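Local coordinates for putative branched-chain amino acid transport system substrate-binding protein (Rhodopseudomonas palustris, PDB 4FB4) that binds caffeic acid in the cleft between its two lobes and probably serves as the substrate-binding component of an uptake system of the branched-chain amino acid transporter type, at residues Pro81-Ser86 with Ala100-Thr105; His96-Pro101 with Ser112-Gln117. All coordinates share one frame; numbering follows the deposited sequence.

Interaction 1 of 2, residues Pro81-Ser86 with Ala100-Thr105; sequences PTVAVS and APLPIT. With DHC (caffeic acid), chain B.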
loop_
_atom_site.group_PDB
_atom_site.type_symbol
_atom_site.label_atom_id
_atom_site.label_comp_id
_atom_site.label_asym_id
_atom_site.label_seq_id
_atom_site.Cartn_x
_atom_site.Cartn_y
_atom_site.Cartn_z
ATOM N N PRO A 81 -5.502 7.014 -8.851
ATOM C CA PRO A 81 -6.505 7.775 -8.137
ATOM C C PRO A 81 -5.994 8.367 -6.820
ATOM O O PRO A 81 -6.526 9.352 -6.367
ATOM C CB PRO A 81 -7.646 6.769 -7.894
ATOM C CG PRO A 81 -7.023 5.414 -8.055
ATOM C CD PRO A 81 -5.906 5.612 -9.049
ATOM N N THR A 82 -4.961 7.767 -6.214
ATOM C CA THR A 82 -4.402 8.294 -5.000
ATOM C C THR A 82 -3.754 9.651 -5.250
ATOM O O THR A 82 -3.874 10.571 -4.409
ATOM C CB THR A 82 -3.447 7.289 -4.329
ATOM O OG1 THR A 82 -4.237 6.121 -4.025
ATOM C CG2 THR A 82 -2.880 7.858 -3.009
ATOM N N VAL A 83 -3.081 9.781 -6.375
ATOM C CA VAL A 83 -2.526 11.055 -6.782
ATOM C C VAL A 83 -3.615 12.098 -6.951
ATOM O O VAL A 83 -3.501 13.272 -6.501
ATOM C CB VAL A 83 -1.722 10.905 -8.080
ATOM C CG1 VAL A 83 -1.426 12.265 -8.688
ATOM C CG2 VAL A 83 -0.438 10.058 -7.841
ATOM N N ALA A 84 -4.694 11.703 -7.617
ATOM C CA ALA A 84 -5.870 12.582 -7.737
ATOM C C ALA A 84 -6.437 13.049 -6.379
ATOM O O ALA A 84 -6.681 14.250 -6.199
ATOM C CB ALA A 84 -6.966 11.888 -8.572
ATOM N N VAL A 85 -6.611 12.134 -5.399
ATOM C CA VAL A 85 -7.122 12.495 -4.083
ATOM C C VAL A 85 -6.194 13.504 -3.401
ATOM O O VAL A 85 -6.655 14.564 -2.840
ATOM C CB VAL A 85 -7.342 11.245 -3.204
ATOM C CG1 VAL A 85 -7.783 11.624 -1.776
ATOM C CG2 VAL A 85 -8.399 10.332 -3.883
ATOM N N SER A 86 -4.888 13.260 -3.542
ATOM C CA SER A 86 -3.881 14.145 -2.948
ATOM C C SER A 86 -3.968 15.564 -3.545
ATOM O O SER A 86 -3.812 16.555 -2.832
ATOM C CB SER A 86 -2.508 13.550 -3.127
ATOM O OG SER A 86 -1.526 14.414 -2.545
ATOM N N ALA A 100 -2.490 3.887 -0.963
ATOM C CA ALA A 100 -1.612 3.332 -1.989
ATOM C C ALA A 100 -0.342 4.195 -1.994
ATOM O O ALA A 100 -0.356 5.347 -1.528
ATOM C CB ALA A 100 -2.286 3.342 -3.368
ATOM N N PRO A 101 0.785 3.630 -2.446
ATOM C CA PRO A 101 1.966 4.442 -2.485
ATOM C C PRO A 101 1.737 5.561 -3.525
ATOM O O PRO A 101 0.939 5.430 -4.477
ATOM C CB PRO A 101 3.079 3.473 -2.935
ATOM C CG PRO A 101 2.534 2.117 -2.812
ATOM C CD PRO A 101 1.047 2.238 -2.913
ATOM N N LEU A 102 2.348 6.691 -3.313
ATOM C CA LEU A 102 2.310 7.700 -4.326
ATOM C C LEU A 102 3.535 8.529 -4.221
ATOM O O LEU A 102 4.140 8.569 -3.148
ATOM C CB LEU A 102 1.099 8.586 -4.166
ATOM C CG LEU A 102 1.148 9.671 -3.109
ATOM C CD1 LEU A 102 0.131 10.687 -3.591
ATOM C CD2 LEU A 102 0.833 9.034 -1.765
ATOM N N PRO A 103 3.893 9.178 -5.336
ATOM C CA PRO A 103 5.000 10.097 -5.396
ATOM C C PRO A 103 4.667 11.367 -4.637
ATOM O O PRO A 103 3.769 12.120 -5.002
ATOM C CB PRO A 103 5.204 10.387 -6.902
ATOM C CG PRO A 103 4.028 9.790 -7.607
ATOM C CD PRO A 103 3.222 8.977 -6.642
ATOM N N ILE A 104 5.416 11.583 -3.577
ATOM C CA ILE A 104 5.335 12.828 -2.816
ATOM C C ILE A 104 6.126 13.901 -3.547
ATOM O O ILE A 104 7.322 13.741 -3.834
ATOM C CB ILE A 104 5.984 12.633 -1.447
ATOM C CG1 ILE A 104 5.166 11.618 -0.621
ATOM C CG2 ILE A 104 6.200 13.978 -0.726
ATOM C CD1 ILE A 104 3.656 11.697 -0.692
ATOM N N THR A 105 5.465 14.965 -3.912
ATOM C CA THR A 105 6.164 16.105 -4.437
ATOM C C THR A 105 5.843 17.200 -3.459
ATOM O O THR A 105 4.973 17.007 -2.622
ATOM C CB THR A 105 5.594 16.460 -5.788
ATOM O OG1 THR A 105 4.177 16.661 -5.636
ATOM C CG2 THR A 105 5.896 15.310 -6.783
HETATM C C1 DHC B . -0.791 0.384 -7.574
HETATM O O1 DHC B . -0.853 1.531 -8.024
HETATM C C2 DHC B . -0.099 0.049 -6.302
HETATM C C3 DHC B . -0.828 -0.580 -5.408
HETATM C "C1'" DHC B . -0.331 -0.883 -3.997
HETATM C "C2'" DHC B . -1.259 -0.879 -2.974
HETATM C "C3'" DHC B . -0.882 -1.113 -1.670
HETATM C "C4'" DHC B . 0.510 -1.377 -1.310
HETATM C "C5'" DHC B . 1.452 -1.353 -2.339
HETATM C "C6'" DHC B . 1.001 -1.095 -3.659
HETATM O "O4'" DHC B . 0.817 -1.620 -0.003
HETATM O "O3'" DHC B . -1.854 -1.133 -0.720
HETATM O O2 DHC B . -1.414 -0.555 -8.122
#
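Leu102 lays its forked end over the helical turn formed by Thr82, Val83 and Ser86. Its CD1 branch lies 3.9 Å from Ser86 CB and near Val83 CA, while CD2 comes within 4.1 Å of Thr82 CG2, the two side chains crossing at about a right angle. A chi1 of 79° wedges Leu102 CG between its own backbone N and carbonyl carbon, on the helix side, and a chi2 of 156° then sends CD1 to Ser86 and CD2 to Thr82. Beside it, Val83 CG2 touches the ring of Pro103, 4.0 Å from CD. Ala100, Leu102 and Pro103 thus meet the helix at Thr82, Val83 and Ser86.

Thr82 splits its duties. The methyl faces Leu102, whereas OG1, held beside the backbone N by a chi1 of -61°, packs 3.5 Å from Ala100 CB and is hydrogen-bonded to Ser76 N and Val78 O. Ser86 meets Leu102 through CB, while its OG is hydrogen-bonded to Ser112 OG. The contact between the segments is therefore apolar, with the hydroxyls satisfied from outside it. Pro101 faces away from the helix: CD lies 3.4 Å from C6' of caffeic acid, over one face of the catechol ring. The Pro101 carbonyl is bonded to Thr79 OG1, close to the start of helix 79-92, whose Thr79 N also binds the ligand.

A loop at the C-terminal end of a parallel strand, packed on the preceding helix while lining the ligand cleft, is the arrangement found in the lobes of periplasmic binding proteins.

Interaction 2 of 2, residues His96-Pro101 with Ser112-Gln117; sequences HIALAP and SVAMPQ. With DHC (caffeic acid), chain B.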
loop_
_atom_site.group_PDB
_atom_site.type_symbol
_atom_site.label_atom_id
_atom_site.label_comp_id
_atom_site.label_asym_id
_atom_site.label_seq_id
_atom_site.Cartn_x
_atom_site.Cartn_y
_atom_site.Cartn_z
ATOM N N HIS A 96 -5.061 14.077 4.374
ATOM C CA HIS A 96 -5.281 12.937 3.489
ATOM C C HIS A 96 -4.318 11.846 3.853
ATOM O O HIS A 96 -3.083 12.053 3.864
ATOM C CB HIS A 96 -5.073 13.371 2.036
ATOM C CG HIS A 96 -4.908 12.221 1.027
ATOM N ND1 HIS A 96 -3.938 12.225 0.063
ATOM C CD2 HIS A 96 -5.588 11.016 0.899
ATOM C CE1 HIS A 96 -4.072 11.108 -0.689
ATOM N NE2 HIS A 96 -5.035 10.336 -0.126
ATOM N N ILE A 97 -4.865 10.695 4.190
ATOM C CA ILE A 97 -4.119 9.485 4.430
ATOM C C ILE A 97 -4.250 8.595 3.201
ATOM O O ILE A 97 -5.327 8.122 2.866
ATOM C CB ILE A 97 -4.599 8.723 5.703
ATOM C CG1 ILE A 97 -4.534 9.617 6.956
ATOM C CG2 ILE A 97 -3.765 7.469 5.855
ATOM C CD1 ILE A 97 -5.144 8.999 8.220
ATOM N N ALA A 98 -3.163 8.437 2.454
ATOM C CA ALA A 98 -3.134 7.651 1.219
ATOM C C ALA A 98 -3.107 6.163 1.564
ATOM O O ALA A 98 -2.393 5.781 2.447
ATOM C CB ALA A 98 -1.892 8.055 0.393
ATOM N N LEU A 99 -3.905 5.334 0.867
ATOM C CA LEU A 99 -3.923 3.899 1.021
ATOM C C LEU A 99 -3.193 3.150 -0.094
ATOM O O LEU A 99 -3.289 1.911 -0.184
ATOM C CB LEU A 99 -5.383 3.395 1.198
ATOM C CG LEU A 99 -6.193 4.007 2.354
ATOM C CD1 LEU A 99 -7.630 3.458 2.459
ATOM C CD2 LEU A 99 -5.453 3.840 3.659
ATOM N N ALA A 100 -2.490 3.887 -0.963
ATOM C CA ALA A 100 -1.612 3.332 -1.989
ATOM C C ALA A 100 -0.342 4.195 -1.994
ATOM O O ALA A 100 -0.356 5.347 -1.528
ATOM C CB ALA A 100 -2.286 3.342 -3.368
ATOM N N PRO A 101 0.785 3.630 -2.446
ATOM C CA PRO A 101 1.966 4.442 -2.485
ATOM C C PRO A 101 1.737 5.561 -3.525
ATOM O O PRO A 101 0.939 5.430 -4.477
ATOM C CB PRO A 101 3.079 3.473 -2.935
ATOM C CG PRO A 101 2.534 2.117 -2.812
ATOM C CD PRO A 101 1.047 2.238 -2.913
ATOM N N SER A 112 -0.787 15.501 2.663
ATOM C CA SER A 112 -0.851 14.040 2.426
ATOM C C SER A 112 0.217 13.246 3.231
ATOM O O SER A 112 1.355 13.647 3.305
ATOM C CB SER A 112 -0.732 13.684 0.933
ATOM O OG SER A 112 -1.843 14.098 0.170
ATOM N N VAL A 113 -0.201 12.152 3.863
ATOM C CA VAL A 113 0.751 11.149 4.357
ATOM C C VAL A 113 0.339 9.862 3.697
ATOM O O VAL A 113 -0.761 9.766 3.152
ATOM C CB VAL A 113 0.738 11.010 5.894
ATOM C CG1 VAL A 113 1.213 12.322 6.561
ATOM C CG2 VAL A 113 -0.623 10.578 6.380
ATOM N N ALA A 114 1.188 8.857 3.763
ATOM C CA ALA A 114 0.871 7.553 3.156
ATOM C C ALA A 114 1.088 6.404 4.108
ATOM O O ALA A 114 2.033 6.397 4.878
ATOM C CB ALA A 114 1.659 7.360 1.867
HETATM N N MSE A 115 0.170 5.450 4.087
HETATM C CA MSE A 115 0.264 4.283 4.922
HETATM C C MSE A 115 1.105 3.149 4.340
HETATM O O MSE A 115 1.808 2.484 5.110
HETATM C CB MSE A 115 -1.132 3.688 5.279
HETATM C CG MSE A 115 -2.063 4.622 5.989
HETATM SE SE MSE A 115 -1.326 5.325 7.657
HETATM C CE MSE A 115 -1.534 3.757 8.422
ATOM N N PRO A 116 0.987 2.849 3.012
ATOM C CA PRO A 116 1.811 1.731 2.481
ATOM C C PRO A 116 3.281 2.044 2.562
ATOM O O PRO A 116 3.672 3.204 2.553
ATOM C CB PRO A 116 1.397 1.639 0.996
ATOM C CG PRO A 116 -0.020 2.153 0.978
ATOM C CD PRO A 116 -0.018 3.289 2.027
ATOM N N GLN A 117 4.089 1.002 2.684
ATOM C CA GLN A 117 5.537 1.155 2.757
ATOM C C GLN A 117 6.090 1.877 1.503
ATOM O O GLN A 117 5.675 1.587 0.389
ATOM C CB GLN A 117 6.181 -0.207 2.877
ATOM C CG GLN A 117 5.918 -0.897 4.208
ATOM C CD GLN A 117 4.625 -1.677 4.225
ATOM O OE1 GLN A 117 3.871 -1.671 3.250
ATOM N NE2 GLN A 117 4.339 -2.328 5.363
HETATM C C1 DHC B . -0.791 0.384 -7.574
HETATM O O1 DHC B . -0.853 1.531 -8.024
HETATM C C2 DHC B . -0.099 0.049 -6.302
HETATM C C3 DHC B . -0.828 -0.580 -5.408
HETATM C "C1'" DHC B . -0.331 -0.883 -3.997
HETATM C "C2'" DHC B . -1.259 -0.879 -2.974
HETATM C "C3'" DHC B . -0.882 -1.113 -1.670
HETATM C "C4'" DHC B . 0.510 -1.377 -1.310
HETATM C "C5'" DHC B . 1.452 -1.353 -2.339
HETATM C "C6'" DHC B . 1.001 -1.095 -3.659
HETATM O "O4'" DHC B . 0.817 -1.620 -0.003
HETATM O "O3'" DHC B . -1.854 -1.133 -0.720
HETATM O O2 DHC B . -1.414 -0.555 -8.122
#
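The imidazole of His96 turns its ND1 edge to Ser112 OG, which lies in the ring plane at 2.8 Å in a hydrogen bond. One face of the ring packs over the backbone at Ala98, whose N sits above the plane, displaced toward the rim. With CG anti to the backbone N (chi1 165°), the ring lies on the same side of the sheet as Ser112, Ala98 and Ala114. NE2 is bonded to Gly75 O, so both nitrogens are engaged and the ring's rotation is fixed.

Between the parallel strands, Val113 N binds His96 O at 2.9 Å, Ala98 N binds Val113 O, and Met115 N binds Ala98 O at 3.1 Å. On the other side, Ile97 and Val113 run side by side. The chi1 of Met115, a selenomethionine, is -59° and sets CG tightly against Ile97 CG2, at 3.3 Å; later bends leave SE near the same methyl.

Beyond the last bond Pro116 takes over: its CG sits 3.5 Å from Leu99 O and also meets Ala100 CA, and its CB approaches O4' of caffeic acid at 3.5 Å. Leu99 O accepts a weak hydrogen bond of 3.4 Å from O3' of the same catechol.

The chemistry thus changes from a buried polar pair through backbone pairing to loop ends that line the catechol end of the pocket, mainly by van der Waals contact plus one weak hydrogen bond.

In the fold
Helix 79-92 follows strand 72-75 and leads into strand 96-98; interaction 1 closes the loop from this helix to the segment just past that strand, with 13 residues between. Interaction 2 then joins the strand to its parallel neighbour 112-114, spanning the short helix 106-109 in a beta-alpha-beta unit. The two loops interlock rather than nest, since interaction 2 starts inside the span of interaction 1 and ends beyond it, at 112-117; they share Ala100 and Pro101. They also touch directly: Thr82 packs on Ala98, and Val85 on His96. Together they tie helix 79-92, the edge of the sheet and the loops after strands 96-98 and 112-114, and those loops reach the caffeic acid.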